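Local coordinates for piwi domain-containing protein (PDB 5THE) that is the C-terminal lobe (MID and PIWI domains) of a budding-yeast Argonaute and probably binds a guide RNA used to select target RNAs, at residues A[75-85]-A[116-127]; A[207-215]-A[536-547]. All blocks are in the same frame, centred on the assembly; numbering follows the deposited sequence.

Interaction 1 of 2, residues A[75-85]-A[116-127]; sequences KQVNLRAIFIN and DFNVSGKPILIN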
loop_
_atom_site.group_PDB
_atom_site.type_symbol
_atom_site.label_atom_id
_atom_site.label_comp_id
_atom_site.label_asym_id
_atom_site.label_seq_id
_atom_site.Cartn_x
_atom_site.Cartn_y
_atom_site.Cartn_z
ATOM N N LYS A 75 17.435 -9.038 -15.992
ATOM C CA LYS A 75 18.073 -8.348 -17.102
ATOM C C LYS A 75 18.146 -6.851 -16.816
ATOM O O LYS A 75 17.277 -6.292 -16.137
ATOM C CB LYS A 75 17.273 -8.577 -18.385
ATOM C CG LYS A 75 17.086 -10.031 -18.724
ATOM C CD LYS A 75 18.241 -10.478 -19.622
ATOM C CE LYS A 75 18.152 -9.922 -21.051
ATOM N NZ LYS A 75 19.503 -9.525 -21.603
ATOM N N GLN A 76 19.158 -6.200 -17.385
ATOM C CA GLN A 76 19.242 -4.750 -17.325
ATOM C C GLN A 76 17.996 -4.118 -17.933
ATOM O O GLN A 76 17.494 -4.568 -18.968
ATOM C CB GLN A 76 20.481 -4.261 -18.064
ATOM C CG GLN A 76 20.814 -2.825 -17.734
ATOM C CD GLN A 76 22.004 -2.335 -18.504
ATOM O OE1 GLN A 76 21.996 -2.331 -19.733
ATOM N NE2 GLN A 76 23.046 -1.930 -17.788
ATOM N N VAL A 77 17.478 -3.089 -17.263
ATOM C CA VAL A 77 16.288 -2.366 -17.702
ATOM C C VAL A 77 16.722 -1.015 -18.249
ATOM O O VAL A 77 17.601 -0.359 -17.677
ATOM C CB VAL A 77 15.290 -2.191 -16.538
ATOM C CG1 VAL A 77 14.059 -1.431 -16.982
ATOM C CG2 VAL A 77 14.910 -3.551 -15.937
ATOM N N ASN A 78 16.108 -0.590 -19.349
ATOM C CA ASN A 78 16.367 0.749 -19.867
ATOM C C ASN A 78 15.554 1.766 -19.081
ATOM O O ASN A 78 14.358 1.568 -18.840
ATOM C CB ASN A 78 16.016 0.844 -21.352
ATOM C CG ASN A 78 16.844 -0.097 -22.200
ATOM O OD1 ASN A 78 18.064 -0.016 -22.211
ATOM N ND2 ASN A 78 16.182 -0.999 -22.906
ATOM N N LEU A 79 16.195 2.862 -18.704
ATOM C CA LEU A 79 15.569 3.918 -17.910
ATOM C C LEU A 79 15.620 5.199 -18.733
ATOM O O LEU A 79 16.704 5.735 -18.974
ATOM C CB LEU A 79 16.279 4.097 -16.566
ATOM C CG LEU A 79 15.675 5.141 -15.618
ATOM C CD1 LEU A 79 14.272 4.734 -15.228
ATOM C CD2 LEU A 79 16.525 5.330 -14.375
ATOM N N ARG A 80 14.455 5.682 -19.164
ATOM C CA ARG A 80 14.350 6.854 -20.026
ATOM C C ARG A 80 13.782 8.017 -19.227
ATOM O O ARG A 80 12.654 7.940 -18.728
ATOM C CB ARG A 80 13.456 6.588 -21.237
ATOM C CG ARG A 80 14.042 5.653 -22.273
ATOM C CD ARG A 80 15.433 6.078 -22.714
ATOM N NE ARG A 80 15.464 7.379 -23.385
ATOM C CZ ARG A 80 15.060 7.592 -24.635
ATOM N NH1 ARG A 80 14.563 6.592 -25.356
ATOM N NH2 ARG A 80 15.149 8.808 -25.163
ATOM N N ALA A 81 14.552 9.090 -19.118
ATOM C CA ALA A 81 14.088 10.283 -18.440
ATOM C C ALA A 81 13.297 11.148 -19.415
ATOM O O ALA A 81 13.724 11.375 -20.551
ATOM C CB ALA A 81 15.272 11.061 -17.866
ATOM N N ILE A 82 12.140 11.618 -18.977
ATOM C CA ILE A 82 11.337 12.571 -19.731
ATOM C C ILE A 82 11.131 13.771 -18.824
ATOM O O ILE A 82 10.471 13.667 -17.783
ATOM C CB ILE A 82 9.998 11.975 -20.182
ATOM C CG1 ILE A 82 10.238 10.776 -21.110
ATOM C CG2 ILE A 82 9.127 13.056 -20.857
ATOM C CD1 ILE A 82 8.947 10.101 -21.587
ATOM N N PHE A 83 11.727 14.898 -19.192
ATOM C CA PHE A 83 11.617 16.114 -18.398
ATOM C C PHE A 83 10.318 16.816 -18.771
ATOM O O PHE A 83 10.152 17.283 -19.903
ATOM C CB PHE A 83 12.826 17.017 -18.630
ATOM C CG PHE A 83 12.937 18.148 -17.647
ATOM C CD1 PHE A 83 12.273 19.344 -17.863
ATOM C CD2 PHE A 83 13.705 18.016 -16.508
ATOM C CE1 PHE A 83 12.365 20.387 -16.955
ATOM C CE2 PHE A 83 13.807 19.059 -15.597
ATOM C CZ PHE A 83 13.131 20.241 -15.823
ATOM N N ILE A 84 9.387 16.877 -17.826
ATOM C CA ILE A 84 8.109 17.545 -18.041
ATOM C C ILE A 84 8.299 18.984 -17.577
ATOM O O ILE A 84 8.369 19.264 -16.379
ATOM C CB ILE A 84 6.973 16.845 -17.299
ATOM C CG1 ILE A 84 6.896 15.367 -17.734
ATOM C CG2 ILE A 84 5.645 17.578 -17.558
ATOM C CD1 ILE A 84 6.487 15.128 -19.227
ATOM N N ASN A 85 8.428 19.901 -18.535
ATOM C CA ASN A 85 8.668 21.300 -18.200
ATOM C C ASN A 85 7.320 21.972 -17.949
ATOM O O ASN A 85 6.738 22.616 -18.826
ATOM C CB ASN A 85 9.437 21.985 -19.320
ATOM C CG ASN A 85 9.763 23.421 -18.985
ATOM O OD1 ASN A 85 10.022 23.737 -17.832
ATOM N ND2 ASN A 85 9.754 24.297 -19.989
ATOM N N ASP A 116 19.617 -2.894 -11.951
ATOM C CA ASP A 116 20.563 -2.538 -13.001
ATOM C C ASP A 116 19.792 -1.800 -14.093
ATOM O O ASP A 116 19.001 -2.409 -14.825
ATOM C CB ASP A 116 21.256 -3.799 -13.526
ATOM C CG ASP A 116 22.295 -3.508 -14.594
ATOM O OD1 ASP A 116 22.816 -2.371 -14.644
ATOM O OD2 ASP A 116 22.594 -4.440 -15.379
ATOM N N PHE A 117 19.992 -0.489 -14.169
ATOM C CA PHE A 117 19.381 0.344 -15.194
ATOM C C PHE A 117 20.416 0.755 -16.227
ATOM O O PHE A 117 21.583 0.988 -15.906
ATOM C CB PHE A 117 18.763 1.619 -14.610
ATOM C CG PHE A 117 17.414 1.417 -13.993
ATOM C CD1 PHE A 117 16.351 0.970 -14.757
ATOM C CD2 PHE A 117 17.203 1.694 -12.659
ATOM C CE1 PHE A 117 15.107 0.792 -14.192
ATOM C CE2 PHE A 117 15.957 1.516 -12.087
ATOM C CZ PHE A 117 14.913 1.060 -12.848
ATOM N N ASN A 118 19.960 0.860 -17.470
ATOM C CA ASN A 118 20.711 1.470 -18.556
ATOM C C ASN A 118 20.102 2.854 -18.767
ATOM O O ASN A 118 18.924 2.963 -19.117
ATOM C CB ASN A 118 20.612 0.588 -19.808
ATOM C CG ASN A 118 21.196 1.235 -21.063
ATOM O OD1 ASN A 118 21.799 2.308 -21.029
ATOM N ND2 ASN A 118 21.011 0.562 -22.187
ATOM N N VAL A 119 20.885 3.906 -18.516
ATOM C CA VAL A 119 20.374 5.276 -18.609
ATOM C C VAL A 119 21.047 6.005 -19.764
ATOM O O VAL A 119 21.208 7.230 -19.727
ATOM C CB VAL A 119 20.584 6.064 -17.301
ATOM C CG1 VAL A 119 19.798 5.445 -16.159
ATOM C CG2 VAL A 119 22.064 6.128 -16.953
ATOM N N SER A 120 21.451 5.257 -20.791
ATOM C CA SER A 120 22.179 5.859 -21.902
ATOM C C SER A 120 21.261 6.641 -22.837
ATOM O O SER A 120 21.710 7.598 -23.476
ATOM C CB SER A 120 22.942 4.779 -22.672
ATOM O OG SER A 120 22.058 3.812 -23.206
ATOM N N GLY A 121 19.984 6.272 -22.927
ATOM C CA GLY A 121 19.051 7.062 -23.706
ATOM C C GLY A 121 19.032 8.510 -23.251
ATOM O O GLY A 121 18.878 8.782 -22.056
ATOM N N LYS A 122 19.211 9.443 -24.182
ATOM C CA LYS A 122 19.238 10.858 -23.838
ATOM C C LYS A 122 17.897 11.292 -23.239
ATOM O O LYS A 122 16.836 10.901 -23.742
ATOM C CB LYS A 122 19.544 11.692 -25.084
ATOM C CG LYS A 122 19.764 13.168 -24.818
ATOM C CD LYS A 122 21.044 13.396 -24.011
ATOM C CE LYS A 122 21.262 14.882 -23.726
ATOM N NZ LYS A 122 22.461 15.142 -22.874
ATOM N N PRO A 123 17.905 12.093 -22.170
ATOM C CA PRO A 123 16.646 12.631 -21.636
ATOM C C PRO A 123 15.883 13.454 -22.666
ATOM O O PRO A 123 16.462 14.159 -23.495
ATOM C CB PRO A 123 17.105 13.506 -20.461
ATOM C CG PRO A 123 18.370 12.859 -20.002
ATOM C CD PRO A 123 19.042 12.359 -21.272
ATOM N N ILE A 124 14.561 13.376 -22.587
ATOM C CA ILE A 124 13.674 14.026 -23.544
ATOM C C ILE A 124 12.934 15.153 -22.845
ATOM O O ILE A 124 12.367 14.959 -21.762
ATOM C CB ILE A 124 12.690 13.021 -24.153
ATOM C CG1 ILE A 124 13.462 11.997 -24.985
ATOM C CG2 ILE A 124 11.621 13.752 -24.950
ATOM C CD1 ILE A 124 12.608 10.880 -25.473
ATOM N N LEU A 125 12.929 16.323 -23.471
ATOM C CA LEU A 125 12.269 17.502 -22.938
ATOM C C LEU A 125 10.891 17.640 -23.570
ATOM O O LEU A 125 10.757 17.607 -24.797
ATOM C CB LEU A 125 13.108 18.757 -23.200
ATOM C CG LEU A 125 12.462 20.086 -22.788
ATOM C CD1 LEU A 125 12.234 20.127 -21.293
ATOM C CD2 LEU A 125 13.324 21.282 -23.211
ATOM N N ILE A 126 9.869 17.783 -22.733
ATOM C CA ILE A 126 8.500 18.000 -23.195
ATOM C C ILE A 126 7.998 19.326 -22.636
ATOM O O ILE A 126 7.883 19.495 -21.413
ATOM C CB ILE A 126 7.576 16.842 -22.793
ATOM C CG1 ILE A 126 7.978 15.582 -23.565
ATOM C CG2 ILE A 126 6.120 17.222 -23.017
ATOM C CD1 ILE A 126 6.872 14.595 -23.760
ATOM N N ASN A 127 7.689 20.261 -23.527
ATOM C CA ASN A 127 7.143 21.555 -23.152
ATOM C C ASN A 127 5.632 21.540 -23.307
ATOM O O ASN A 127 5.079 20.720 -24.038
ATOM C CB ASN A 127 7.739 22.669 -24.018
ATOM C CG ASN A 127 9.207 22.869 -23.766
ATOM O OD1 ASN A 127 9.622 23.080 -22.630
ATOM N ND2 ASN A 127 10.011 22.800 -24.824
HETATM O O HOH W 1 17.115 8.966 -19.992
HETATM O O HOH W 2 5.571 20.398 -20.157
#
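L79 and F117 meet through differently set first torsions. In L79, CG lies anti to the backbone N (chi1 -178°). In F117, CG lies anti to the carbonyl carbon (chi1 -80°), beside the N. Methyl CD2 of L79 then sits over one face of the F117 ring, offset toward the rim. This CH-pi contact puts L79 CD2 4.2 Å from the F117 ring centroid. The same L79 CD2 packs 3.7 Å from V119 CG1. V77 runs alongside the ring, its CG1 against F117 CE1. M103 and F106 of helix 95-111 also touch L79. Strand 77-85, helix 95-111 and strand 117-118 form a beta-alpha-beta unit, and strand 124-127 carries the pairing on, in the parallel sheet of the Rossmann-like MID domain. Pairing forms two parallel ladders, V77-N78 with F117-N118 and I82-I84 with I124-I126. The register shifts by two residues between them. A water fills in at the shift, accepting from A81 N at 2.7 Å and donating to G121 O. The R80 chain, bent at chi2 and chi3, turns its guanidinium group to the loop around G121 and K122. R80 NH2 donates to K122 O at 3.0 Å, near the guanidinium plane, while G121 CA lies over one guanidinium face. R80 NE is buried with no polar partner. Near the start of the strand, Q76 NE2 donates to D116 OD1 at 3.2 Å, from above the carboxylate plane. D116 OD1 also pairs with K111. At the other end, N85 ND2 reaches N127 OD1 at 2.9 Å and T89 O, and N85 OD1 accepts from R192.

Interaction 2 of 2, residues A[207-215]-A[536-547]; sequences TDLKFGALN and PQVNDNIKSVMY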
loop_
_atom_site.group_PDB
_atom_site.type_symbol
_atom_site.label_atom_id
_atom_site.label_comp_id
_atom_site.label_asym_id
_atom_site.label_seq_id
_atom_site.Cartn_x
_atom_site.Cartn_y
_atom_site.Cartn_z
ATOM N N THR A 207 -0.150 7.530 -18.908
ATOM C CA THR A 207 0.894 6.516 -18.906
ATOM C C THR A 207 0.438 5.229 -18.226
ATOM O O THR A 207 0.709 4.137 -18.741
ATOM C CB THR A 207 2.148 7.079 -18.251
ATOM O OG1 THR A 207 2.388 8.389 -18.787
ATOM C CG2 THR A 207 3.345 6.192 -18.556
ATOM N N ASP A 208 -0.243 5.327 -17.077
ATOM C CA ASP A 208 -0.813 4.126 -16.462
ATOM C C ASP A 208 -2.027 3.653 -17.246
ATOM O O ASP A 208 -2.080 2.517 -17.730
ATOM C CB ASP A 208 -1.250 4.374 -15.012
ATOM C CG ASP A 208 -0.117 4.728 -14.064
ATOM O OD1 ASP A 208 1.084 4.531 -14.383
ATOM O OD2 ASP A 208 -0.466 5.204 -12.957
ATOM N N LEU A 209 -3.029 4.520 -17.368
ATOM C CA LEU A 209 -4.345 4.046 -17.771
ATOM C C LEU A 209 -4.430 3.823 -19.282
ATOM O O LEU A 209 -4.902 2.774 -19.732
ATOM C CB LEU A 209 -5.409 5.029 -17.271
ATOM C CG LEU A 209 -6.870 4.698 -17.568
ATOM C CD1 LEU A 209 -7.725 5.262 -16.476
ATOM C CD2 LEU A 209 -7.280 5.272 -18.928
ATOM N N LYS A 210 -3.970 4.787 -20.083
ATOM C CA LYS A 210 -4.043 4.619 -21.532
ATOM C C LYS A 210 -3.024 3.596 -22.035
ATOM O O LYS A 210 -3.385 2.658 -22.755
ATOM C CB LYS A 210 -3.859 5.968 -22.234
ATOM C CG LYS A 210 -5.073 6.900 -22.116
ATOM C CD LYS A 210 -6.371 6.100 -22.240
ATOM C CE LYS A 210 -7.424 6.801 -23.088
ATOM N NZ LYS A 210 -7.840 8.093 -22.487
ATOM N N PHE A 211 -1.748 3.745 -21.667
ATOM C CA PHE A 211 -0.700 2.914 -22.262
ATOM C C PHE A 211 -0.237 1.760 -21.387
ATOM O O PHE A 211 0.339 0.799 -21.913
ATOM C CB PHE A 211 0.523 3.764 -22.622
ATOM C CG PHE A 211 0.318 4.613 -23.827
ATOM C CD1 PHE A 211 -0.360 5.817 -23.726
ATOM C CD2 PHE A 211 0.777 4.197 -25.069
ATOM C CE1 PHE A 211 -0.568 6.600 -24.840
ATOM C CE2 PHE A 211 0.575 4.972 -26.191
ATOM C CZ PHE A 211 -0.096 6.179 -26.078
ATOM N N GLY A 212 -0.463 1.818 -20.081
ATOM C CA GLY A 212 0.055 0.751 -19.237
ATOM C C GLY A 212 1.563 0.658 -19.297
ATOM O O GLY A 212 2.112 -0.450 -19.315
ATOM N N ALA A 213 2.251 1.799 -19.361
ATOM C CA ALA A 213 3.708 1.823 -19.377
ATOM C C ALA A 213 4.213 2.105 -17.964
ATOM O O ALA A 213 3.684 2.980 -17.275
ATOM C CB ALA A 213 4.234 2.869 -20.361
ATOM N N LEU A 214 5.205 1.333 -17.525
ATOM C CA LEU A 214 5.797 1.545 -16.209
ATOM C C LEU A 214 6.444 2.923 -16.143
ATOM O O LEU A 214 7.183 3.318 -17.046
ATOM C CB LEU A 214 6.838 0.460 -15.921
ATOM C CG LEU A 214 6.335 -0.979 -15.794
ATOM C CD1 LEU A 214 7.480 -1.847 -15.297
ATOM C CD2 LEU A 214 5.125 -1.074 -14.841
ATOM N N ASN A 215 6.185 3.651 -15.060
ATOM C CA ASN A 215 6.741 4.987 -14.945
ATOM C C ASN A 215 6.740 5.409 -13.486
ATOM O O ASN A 215 5.879 4.997 -12.709
ATOM C CB ASN A 215 5.939 6.008 -15.779
ATOM C CG ASN A 215 4.550 6.269 -15.205
ATOM O OD1 ASN A 215 4.306 7.306 -14.576
ATOM N ND2 ASN A 215 3.635 5.315 -15.399
ATOM N N PRO A 536 -12.407 4.812 -16.495
ATOM C CA PRO A 536 -12.047 3.661 -17.321
ATOM C C PRO A 536 -11.086 2.759 -16.573
ATOM O O PRO A 536 -10.341 3.203 -15.692
ATOM C CB PRO A 536 -11.367 4.290 -18.546
ATOM C CG PRO A 536 -11.553 5.796 -18.400
ATOM C CD PRO A 536 -11.747 6.045 -16.949
ATOM N N GLN A 537 -11.133 1.480 -16.928
ATOM C CA GLN A 537 -10.217 0.507 -16.366
ATOM C C GLN A 537 -8.840 0.688 -16.962
ATOM O O GLN A 537 -8.668 1.040 -18.128
ATOM C CB GLN A 537 -10.692 -0.924 -16.620
ATOM C CG GLN A 537 -11.849 -1.327 -15.726
ATOM C CD GLN A 537 -11.469 -1.210 -14.267
ATOM O OE1 GLN A 537 -10.444 -1.748 -13.854
ATOM N NE2 GLN A 537 -12.275 -0.476 -13.482
ATOM N N VAL A 538 -7.850 0.423 -16.138
ATOM C CA VAL A 538 -6.481 0.580 -16.551
ATOM C C VAL A 538 -6.152 -0.480 -17.596
ATOM O O VAL A 538 -6.761 -1.559 -17.639
ATOM C CB VAL A 538 -5.618 0.497 -15.276
ATOM C CG1 VAL A 538 -4.943 -0.807 -15.150
ATOM C CG2 VAL A 538 -4.708 1.692 -15.140
ATOM N N ASN A 539 -5.259 -0.117 -18.513
ATOM C CA ASN A 539 -4.689 -1.012 -19.511
ATOM C C ASN A 539 -4.372 -2.378 -18.913
ATOM O O ASN A 539 -3.783 -2.470 -17.833
ATOM C CB ASN A 539 -3.412 -0.346 -20.056
ATOM C CG ASN A 539 -2.799 -1.084 -21.228
ATOM O OD1 ASN A 539 -2.478 -2.266 -21.140
ATOM N ND2 ASN A 539 -2.622 -0.373 -22.339
ATOM N N ASP A 540 -4.748 -3.445 -19.626
ATOM C CA ASP A 540 -4.492 -4.801 -19.131
ATOM C C ASP A 540 -3.019 -5.064 -18.818
ATOM O O ASP A 540 -2.724 -5.964 -18.018
ATOM C CB ASP A 540 -4.981 -5.842 -20.142
ATOM C CG ASP A 540 -6.467 -6.128 -20.019
ATOM O OD1 ASP A 540 -7.069 -5.746 -18.992
ATOM O OD2 ASP A 540 -7.031 -6.747 -20.945
ATOM N N ASN A 541 -2.092 -4.313 -19.438
ATOM C CA ASN A 541 -0.660 -4.472 -19.166
ATOM C C ASN A 541 -0.355 -4.381 -17.676
ATOM O O ASN A 541 0.542 -5.065 -17.175
ATOM C CB ASN A 541 0.159 -3.389 -19.887
ATOM C CG ASN A 541 0.317 -3.639 -21.375
ATOM O OD1 ASN A 541 0.211 -4.769 -21.848
ATOM N ND2 ASN A 541 0.597 -2.573 -22.123
ATOM N N ILE A 542 -1.065 -3.513 -16.957
ATOM C CA ILE A 542 -0.663 -3.190 -15.601
ATOM C C ILE A 542 -1.701 -3.608 -14.571
ATOM O O ILE A 542 -1.535 -3.316 -13.391
ATOM C CB ILE A 542 -0.323 -1.693 -15.457
ATOM C CG1 ILE A 542 -1.488 -0.830 -15.919
ATOM C CG2 ILE A 542 0.956 -1.347 -16.224
ATOM C CD1 ILE A 542 -1.446 0.542 -15.278
ATOM N N LYS A 543 -2.758 -4.309 -14.983
ATOM C CA LYS A 543 -3.765 -4.727 -14.012
ATOM C C LYS A 543 -3.173 -5.629 -12.936
ATOM O O LYS A 543 -3.666 -5.650 -11.803
ATOM C CB LYS A 543 -4.934 -5.410 -14.729
ATOM C CG LYS A 543 -6.258 -4.672 -14.528
ATOM C CD LYS A 543 -7.273 -4.976 -15.622
ATOM C CE LYS A 543 -8.558 -4.169 -15.429
ATOM N NZ LYS A 543 -9.346 -4.610 -14.225
ATOM N N SER A 544 -2.097 -6.351 -13.246
ATOM C CA SER A 544 -1.415 -7.176 -12.263
ATOM C C SER A 544 -0.170 -6.499 -11.704
ATOM O O SER A 544 0.670 -7.164 -11.098
ATOM C CB SER A 544 -1.047 -8.533 -12.870
ATOM O OG SER A 544 -2.207 -9.188 -13.341
ATOM N N VAL A 545 -0.037 -5.198 -11.896
ATOM C CA VAL A 545 1.135 -4.452 -11.463
ATOM C C VAL A 545 0.710 -3.473 -10.384
ATOM O O VAL A 545 -0.412 -2.954 -10.411
ATOM C CB VAL A 545 1.780 -3.720 -12.661
ATOM C CG1 VAL A 545 2.936 -2.830 -12.207
ATOM C CG2 VAL A 545 2.233 -4.741 -13.717
ATOM N N MET A 546 1.606 -3.232 -9.420
ATOM C CA MET A 546 1.408 -2.190 -8.408
ATOM C C MET A 546 1.779 -0.817 -8.975
ATOM O O MET A 546 2.678 -0.131 -8.488
ATOM C CB MET A 546 2.222 -2.492 -7.154
ATOM C CG MET A 546 1.802 -3.737 -6.389
ATOM S SD MET A 546 2.975 -4.150 -5.070
ATOM C CE MET A 546 2.752 -2.748 -3.958
ATOM N N TYR A 547 1.056 -0.415 -10.034
ATOM C CA TYR A 547 1.322 0.872 -10.660
ATOM C C TYR A 547 1.024 2.029 -9.726
ATOM O O TYR A 547 1.500 3.143 -9.963
ATOM C CB TYR A 547 0.504 1.027 -11.946
ATOM C CG TYR A 547 -0.984 0.866 -11.746
ATOM C CD1 TYR A 547 -1.579 -0.390 -11.831
ATOM C CD2 TYR A 547 -1.795 1.970 -11.481
ATOM C CE1 TYR A 547 -2.939 -0.549 -11.646
ATOM C CE2 TYR A 547 -3.170 1.820 -11.295
ATOM C CZ TYR A 547 -3.731 0.560 -11.376
ATOM O OH TYR A 547 -5.088 0.392 -11.203
HETATM O O HOH W 3 2.528 4.589 -12.122
#
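The junction between the MID and PIWI domains holds this contact, where the C-terminal tail packs against the end of helix 197-210. The nearest atom of the two segments is about 4 Å from the bound nucleic acid. N539 makes two bonds to the last carbonyls of the helix. Its backbone N donates to L209 O at 3.2 Å. With CG anti to the backbone N (chi1 -173°), its ND2 reaches K210 O at 3.2 Å, from above the carbonyl plane. N539 OD1 accepts from N541 N at 2.7 Å, forming an Asx turn. With an alanine in place of this asparagine, K210 O is likely to lose its side-chain donor and N541 N its acceptor, undoing the Asx turn. G212, leaving the helix with positive phi, has no CB to clash with N539 and N541. L209 CB and CD1 pack on V538 CG2 and P536 CD. I542 CD1 lies 3.2 Å from D208 O and over one face of the Y547 ring. L214 CD2 touches V545 CG1 at 3.8 Å. D208 OD2 forms a salt bridge with R501. Such insertion of the C-terminal tail between MID and PIWI is characteristic of the Argonaute C-terminal lobe.

In the fold
Interactions 1 and 2 lie on the same side of the chain's centre, about 19 Å apart between centres, and do not touch. Both are partly buried. Interaction 1 is local, joining strands only 31 residues apart inside the MID sheet. Interaction 2 joins segments 321 residues apart and brings the C-terminal tail to a MID helix. Strand 185-191 links them, since it pairs with strand 77-85 and also meets L214 and N215. Helix 169-179 touches both too. Interaction 1 rests on a ladder of backbone bonds with apolar packing. Interaction 2 has no strand pairing and combines apolar packing of L209 and L214 with the bonds of N539 to the helix end, beside the bound nucleic acid.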